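PDB 6IAH: hydrolase from Thermococcus thioreducens, which is a haloacid dehalogenase-superfamily phosphatase of diverse substrate specificity that binds magnesium and may hydrolyse phosphoglycolate. Local coordinates for residues A[25-39]-A[59-71]. Sequence-based numbering, arbitrary orientation.
Sequences TAEYFLGLFGVEREI and VSEALILFALSGR
Ile64 lies against Ala26 where the helices of 25-32 and 59-68 come closest, their axes 8.8 Å apart and crossing at -39°. A small residue suits this point: Ala26 has no more than a methyl group, which lets CG1 of the longer Ile64 settle 3.6 Å from Ala26 CA. Farther along the chain Leu68 spans the gap. Its CB leaves the helix pointing away from 25-39, but a chi1 of -83° sets CG beside the backbone N and swings the branched end back. CG meets Leu30 CD2 at 3.9 Å; CD2 presses on Phe33 CB at 3.7 Å and also touches Val35 CG2; CD1 lies over one face of the Phe33 ring, 4.0 Å from its centroid, in a CH-pi contact. Leu30 CD1 and Ile39 CD1 reach Ala67 CB from the same side, Ile39 also touching Leu63 CB. Arg37 NH2 donates a fairly straight hydrogen bond (157°) to Ala67 O, almost in the guanidinium plane; its 2.5 Å length is unusually short and doubtful. Val35 CG1 covers one guanidinium face. That carbonyl also accepts from Gly70 N in the Schellman motif ending the helix, where glycine readily adopts positive phi. Thr25 CG2 meets Ser60 CB at 3.9 Å, and Phe105 of helix 100-110 touches both residues. Helices 17-32 and 56-68, inserted after the first strand of the Rossmann-like core, are consistent with the helical cap domain of HAD phosphatases; helix 72-78 packs on Phe66.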
loop_
_atom_site.group_PDB
_atom_site.type_symbol
_atom_site.label_atom_id
_atom_site.label_comp_id
_atom_site.label_asym_id
_atom_site.label_seq_id
_atom_site.Cartn_x
_atom_site.Cartn_y
_atom_site.Cartn_z
ATOM N N THR A 25 16.643 -0.831 -1.386
ATOM C CA THR A 25 16.992 0.539 -1.784
ATOM C C THR A 25 17.922 1.246 -0.780
ATOM O O THR A 25 18.909 1.839 -1.172
ATOM C CB THR A 25 15.709 1.364 -1.901
ATOM O OG1 THR A 25 14.903 0.714 -2.871
ATOM C CG2 THR A 25 16.007 2.776 -2.204
ATOM N N ALA A 26 17.607 1.167 0.498
ATOM C CA ALA A 26 18.413 1.792 1.512
ATOM C C ALA A 26 19.777 1.134 1.478
ATOM O O ALA A 26 20.791 1.833 1.546
ATOM C CB ALA A 26 17.795 1.687 2.887
ATOM N N GLU A 27 19.790 -0.184 1.344
ATOM C CA GLU A 27 21.085 -0.930 1.422
ATOM C C GLU A 27 21.928 -0.676 0.201
ATOM O O GLU A 27 23.136 -0.618 0.329
ATOM C CB GLU A 27 20.856 -2.389 1.657
ATOM C CG GLU A 27 20.429 -2.718 3.054
ATOM C CD GLU A 27 20.094 -4.211 3.247
ATOM O OE1 GLU A 27 20.083 -4.982 2.268
ATOM O OE2 GLU A 27 19.800 -4.573 4.406
ATOM N N TYR A 28 21.300 -0.364 -0.951
ATOM C CA TYR A 28 22.011 0.067 -2.151
ATOM C C TYR A 28 22.783 1.378 -1.853
ATOM O O TYR A 28 23.967 1.472 -2.183
ATOM C CB TYR A 28 21.022 0.292 -3.305
ATOM C CG TYR A 28 21.621 0.838 -4.575
ATOM C CD1 TYR A 28 21.732 2.209 -4.769
ATOM C CD2 TYR A 28 22.114 -0.021 -5.574
ATOM C CE1 TYR A 28 22.302 2.754 -5.930
ATOM C CE2 TYR A 28 22.688 0.513 -6.746
ATOM C CZ TYR A 28 22.746 1.917 -6.913
ATOM O OH TYR A 28 23.303 2.507 -8.019
ATOM N N PHE A 29 22.116 2.393 -1.277
ATOM C CA PHE A 29 22.837 3.666 -0.990
ATOM C C PHE A 29 23.849 3.488 0.124
ATOM O O PHE A 29 24.942 4.049 0.082
ATOM C CB PHE A 29 21.868 4.769 -0.658
ATOM C CG PHE A 29 21.173 5.237 -1.867
ATOM C CD1 PHE A 29 21.801 6.124 -2.700
ATOM C CD2 PHE A 29 19.994 4.618 -2.282
ATOM C CE1 PHE A 29 21.227 6.493 -3.901
ATOM C CE2 PHE A 29 19.420 4.996 -3.494
ATOM C CZ PHE A 29 20.042 5.906 -4.293
ATOM N N LEU A 30 23.497 2.718 1.125
ATOM C CA LEU A 30 24.485 2.411 2.154
ATOM C C LEU A 30 25.770 1.826 1.576
ATOM O O LEU A 30 26.871 2.227 1.981
ATOM C CB LEU A 30 23.888 1.558 3.260
ATOM C CG LEU A 30 22.819 2.259 4.118
ATOM C CD1 LEU A 30 22.096 1.262 4.981
ATOM C CD2 LEU A 30 23.349 3.426 4.990
ATOM N N GLY A 31 25.635 0.877 0.676
ATOM C CA GLY A 31 26.757 0.239 -0.047
ATOM C C GLY A 31 27.624 1.262 -0.754
ATOM O O GLY A 31 28.825 1.143 -0.759
ATOM N N LEU A 32 27.033 2.335 -1.291
ATOM C CA LEU A 32 27.834 3.414 -1.872
ATOM C C LEU A 32 28.732 4.142 -0.882
ATOM O O LEU A 32 29.753 4.674 -1.253
ATOM C CB LEU A 32 26.955 4.461 -2.571
ATOM C CG LEU A 32 26.004 4.014 -3.649
ATOM C CD1 LEU A 32 25.234 5.210 -4.253
ATOM C CD2 LEU A 32 26.735 3.256 -4.749
ATOM N N PHE A 33 28.310 4.195 0.355
ATOM C CA PHE A 33 29.046 4.775 1.397
ATOM C C PHE A 33 29.833 3.675 2.165
ATOM O O PHE A 33 30.252 3.940 3.251
ATOM C CB PHE A 33 28.094 5.492 2.354
ATOM C CG PHE A 33 27.484 6.759 1.814
ATOM C CD1 PHE A 33 28.187 7.955 1.871
ATOM C CD2 PHE A 33 26.191 6.767 1.343
ATOM C CE1 PHE A 33 27.611 9.142 1.443
ATOM C CE2 PHE A 33 25.601 7.919 0.870
ATOM C CZ PHE A 33 26.327 9.131 0.922
ATOM N N GLY A 34 29.978 2.479 1.602
ATOM C CA GLY A 34 30.745 1.380 2.239
ATOM C C GLY A 34 30.154 0.880 3.556
ATOM O O GLY A 34 30.877 0.328 4.390
ATOM N N VAL A 35 28.843 1.065 3.754
ATOM C CA VAL A 35 28.170 0.570 4.946
ATOM C C VAL A 35 27.459 -0.737 4.556
ATOM O O VAL A 35 26.572 -0.744 3.673
ATOM C CB VAL A 35 27.195 1.612 5.541
ATOM C CG1 VAL A 35 26.357 1.000 6.651
ATOM C CG2 VAL A 35 27.949 2.851 6.066
ATOM N N GLU A 36 27.875 -1.820 5.204
ATOM C CA GLU A 36 27.375 -3.151 4.951
ATOM C C GLU A 36 26.348 -3.626 5.999
ATOM O O GLU A 36 25.756 -4.661 5.823
ATOM C CB GLU A 36 28.550 -4.158 4.859
ATOM C CG GLU A 36 29.389 -4.024 3.595
ATOM C CD GLU A 36 28.566 -4.258 2.326
ATOM O OE1 GLU A 36 28.400 -5.431 1.946
ATOM O OE2 GLU A 36 28.062 -3.276 1.719
ATOM N N ARG A 37 26.147 -2.868 7.061
ATOM C CA ARG A 37 25.172 -3.199 8.096
ATOM C C ARG A 37 23.771 -3.241 7.422
ATOM O O ARG A 37 23.451 -2.403 6.537
ATOM C CB ARG A 37 25.167 -2.183 9.273
ATOM C CG ARG A 37 26.515 -1.692 9.825
ATOM C CD ARG A 37 26.348 -0.666 10.964
ATOM N NE ARG A 37 26.044 0.743 10.554
ATOM C CZ ARG A 37 26.934 1.665 10.175
ATOM N NH1 ARG A 37 28.233 1.395 10.114
ATOM N NH2 ARG A 37 26.534 2.883 9.830
ATOM N N GLU A 38 22.984 -4.258 7.761
ATOM C CA GLU A 38 21.701 -4.425 7.093
ATOM C C GLU A 38 20.639 -3.561 7.734
ATOM O O GLU A 38 20.682 -3.193 8.906
ATOM C CB GLU A 38 21.231 -5.869 7.056
ATOM C CG GLU A 38 21.836 -6.689 5.927
ATOM C CD GLU A 38 21.572 -8.144 6.181
ATOM O OE1 GLU A 38 20.440 -8.591 5.877
ATOM O OE2 GLU A 38 22.469 -8.791 6.762
ATOM N N ILE A 39 19.667 -3.226 6.916
ATOM C CA ILE A 39 18.490 -2.561 7.422
ATOM C C ILE A 39 17.585 -3.607 8.093
ATOM O O ILE A 39 17.133 -4.530 7.404
ATOM C CB ILE A 39 17.743 -1.835 6.268
ATOM C CG1 ILE A 39 18.590 -0.678 5.777
ATOM C CG2 ILE A 39 16.405 -1.288 6.738
ATOM C CD1 ILE A 39 18.771 0.464 6.747
ATOM N N VAL A 59 10.643 7.019 3.075
ATOM C CA VAL A 59 10.995 6.112 4.167
ATOM C C VAL A 59 12.409 5.605 3.903
ATOM O O VAL A 59 13.189 5.568 4.833
ATOM C CB VAL A 59 10.036 4.911 4.333
ATOM C CG1 VAL A 59 10.484 3.985 5.509
ATOM C CG2 VAL A 59 8.616 5.373 4.650
ATOM N N SER A 60 12.727 5.242 2.648
ATOM C CA SER A 60 14.066 4.742 2.296
ATOM C C SER A 60 15.102 5.814 2.643
ATOM O O SER A 60 16.130 5.534 3.288
ATOM C CB SER A 60 14.146 4.353 0.813
ATOM O OG SER A 60 13.236 3.317 0.457
ATOM N N GLU A 61 14.835 7.055 2.250
ATOM C CA GLU A 61 15.731 8.157 2.559
ATOM C C GLU A 61 16.065 8.356 4.030
ATOM O O GLU A 61 17.238 8.523 4.388
ATOM C CB GLU A 61 15.187 9.500 1.963
ATOM C CG GLU A 61 16.131 10.656 2.181
ATOM C CD GLU A 61 15.505 11.983 1.591
ATOM O OE1 GLU A 61 14.496 11.880 0.924
ATOM O OE2 GLU A 61 16.035 13.070 1.824
ATOM N N ALA A 62 15.028 8.293 4.858
ATOM C CA ALA A 62 15.144 8.369 6.281
ATOM C C ALA A 62 16.064 7.237 6.778
ATOM O O ALA A 62 16.945 7.491 7.530
ATOM C CB ALA A 62 13.777 8.254 6.934
ATOM N N LEU A 63 15.833 6.033 6.305
ATOM C CA LEU A 63 16.623 4.874 6.795
ATOM C C LEU A 63 18.066 4.902 6.423
ATOM O O LEU A 63 18.936 4.392 7.174
ATOM C CB LEU A 63 15.977 3.572 6.326
ATOM C CG LEU A 63 14.672 3.247 7.048
ATOM C CD1 LEU A 63 13.954 2.193 6.284
ATOM C CD2 LEU A 63 14.886 2.824 8.510
ATOM N N ILE A 64 18.337 5.463 5.265
ATOM C CA ILE A 64 19.709 5.658 4.763
ATOM C C ILE A 64 20.488 6.586 5.678
ATOM O O ILE A 64 21.573 6.228 6.221
ATOM C CB ILE A 64 19.748 6.193 3.316
ATOM C CG1 ILE A 64 19.229 5.152 2.366
ATOM C CG2 ILE A 64 21.189 6.571 2.910
ATOM C CD1 ILE A 64 18.832 5.730 1.013
ATOM N N LEU A 65 19.907 7.734 5.932
ATOM C CA LEU A 65 20.522 8.735 6.810
ATOM C C LEU A 65 20.654 8.174 8.200
ATOM O O LEU A 65 21.736 8.273 8.801
ATOM C CB LEU A 65 19.789 10.084 6.783
ATOM C CG LEU A 65 19.893 10.834 5.404
ATOM C CD1 LEU A 65 18.893 11.986 5.258
ATOM C CD2 LEU A 65 21.281 11.382 5.163
ATOM N N PHE A 66 19.607 7.517 8.693
ATOM C CA PHE A 66 19.681 7.008 10.076
ATOM C C PHE A 66 20.796 5.977 10.187
ATOM O O PHE A 66 21.529 5.983 11.167
ATOM C CB PHE A 66 18.383 6.294 10.505
ATOM C CG PHE A 66 17.195 7.217 10.821
ATOM C CD1 PHE A 66 17.267 8.571 10.686
ATOM C CD2 PHE A 66 16.017 6.666 11.331
ATOM C CE1 PHE A 66 16.169 9.398 10.996
ATOM C CE2 PHE A 66 14.926 7.496 11.677
ATOM C CZ PHE A 66 15.015 8.846 11.467
ATOM N N ALA A 67 20.866 5.076 9.232
ATOM C CA ALA A 67 21.878 3.984 9.264
ATOM C C ALA A 67 23.276 4.505 8.991
ATOM O O ALA A 67 24.250 3.953 9.523
ATOM C CB ALA A 67 21.525 2.879 8.298
ATOM N N LEU A 68 23.399 5.571 8.186
ATOM C CA LEU A 68 24.707 6.234 8.032
ATOM C C LEU A 68 25.247 6.745 9.319
ATOM O O LEU A 68 26.476 6.820 9.482
ATOM C CB LEU A 68 24.659 7.414 7.035
ATOM C CG LEU A 68 24.785 7.054 5.542
ATOM C CD1 LEU A 68 24.630 8.314 4.680
ATOM C CD2 LEU A 68 26.155 6.418 5.319
ATOM N N SER A 69 24.339 7.171 10.197
ATOM C CA SER A 69 24.707 7.753 11.481
ATOM C C SER A 69 25.098 6.653 12.479
ATOM O O SER A 69 25.593 6.963 13.545
ATOM C CB SER A 69 23.565 8.546 12.087
ATOM O OG SER A 69 22.638 7.683 12.726
ATOM N N GLY A 70 24.820 5.401 12.179
ATOM C CA GLY A 70 25.149 4.328 13.127
ATOM C C GLY A 70 24.216 4.209 14.342
ATOM O O GLY A 70 24.488 3.366 15.231
ATOM N N ARG A 71 23.132 5.004 14.388
ATOM C CA ARG A 71 22.175 5.016 15.529
ATOM C C ARG A 71 20.715 4.804 15.059
ATOM O O ARG A 71 19.777 5.415 15.605
ATOM C CB ARG A 71 22.266 6.343 16.280
ATOM C CG ARG A 71 23.668 6.750 16.673
ATOM C CD ARG A 71 23.699 7.851 17.710
ATOM N NE ARG A 71 23.238 9.099 17.126
ATOM C CZ ARG A 71 22.044 9.675 17.300
ATOM N NH1 ARG A 71 21.115 9.169 18.127
ATOM N NH2 ARG A 71 21.791 10.822 16.649
#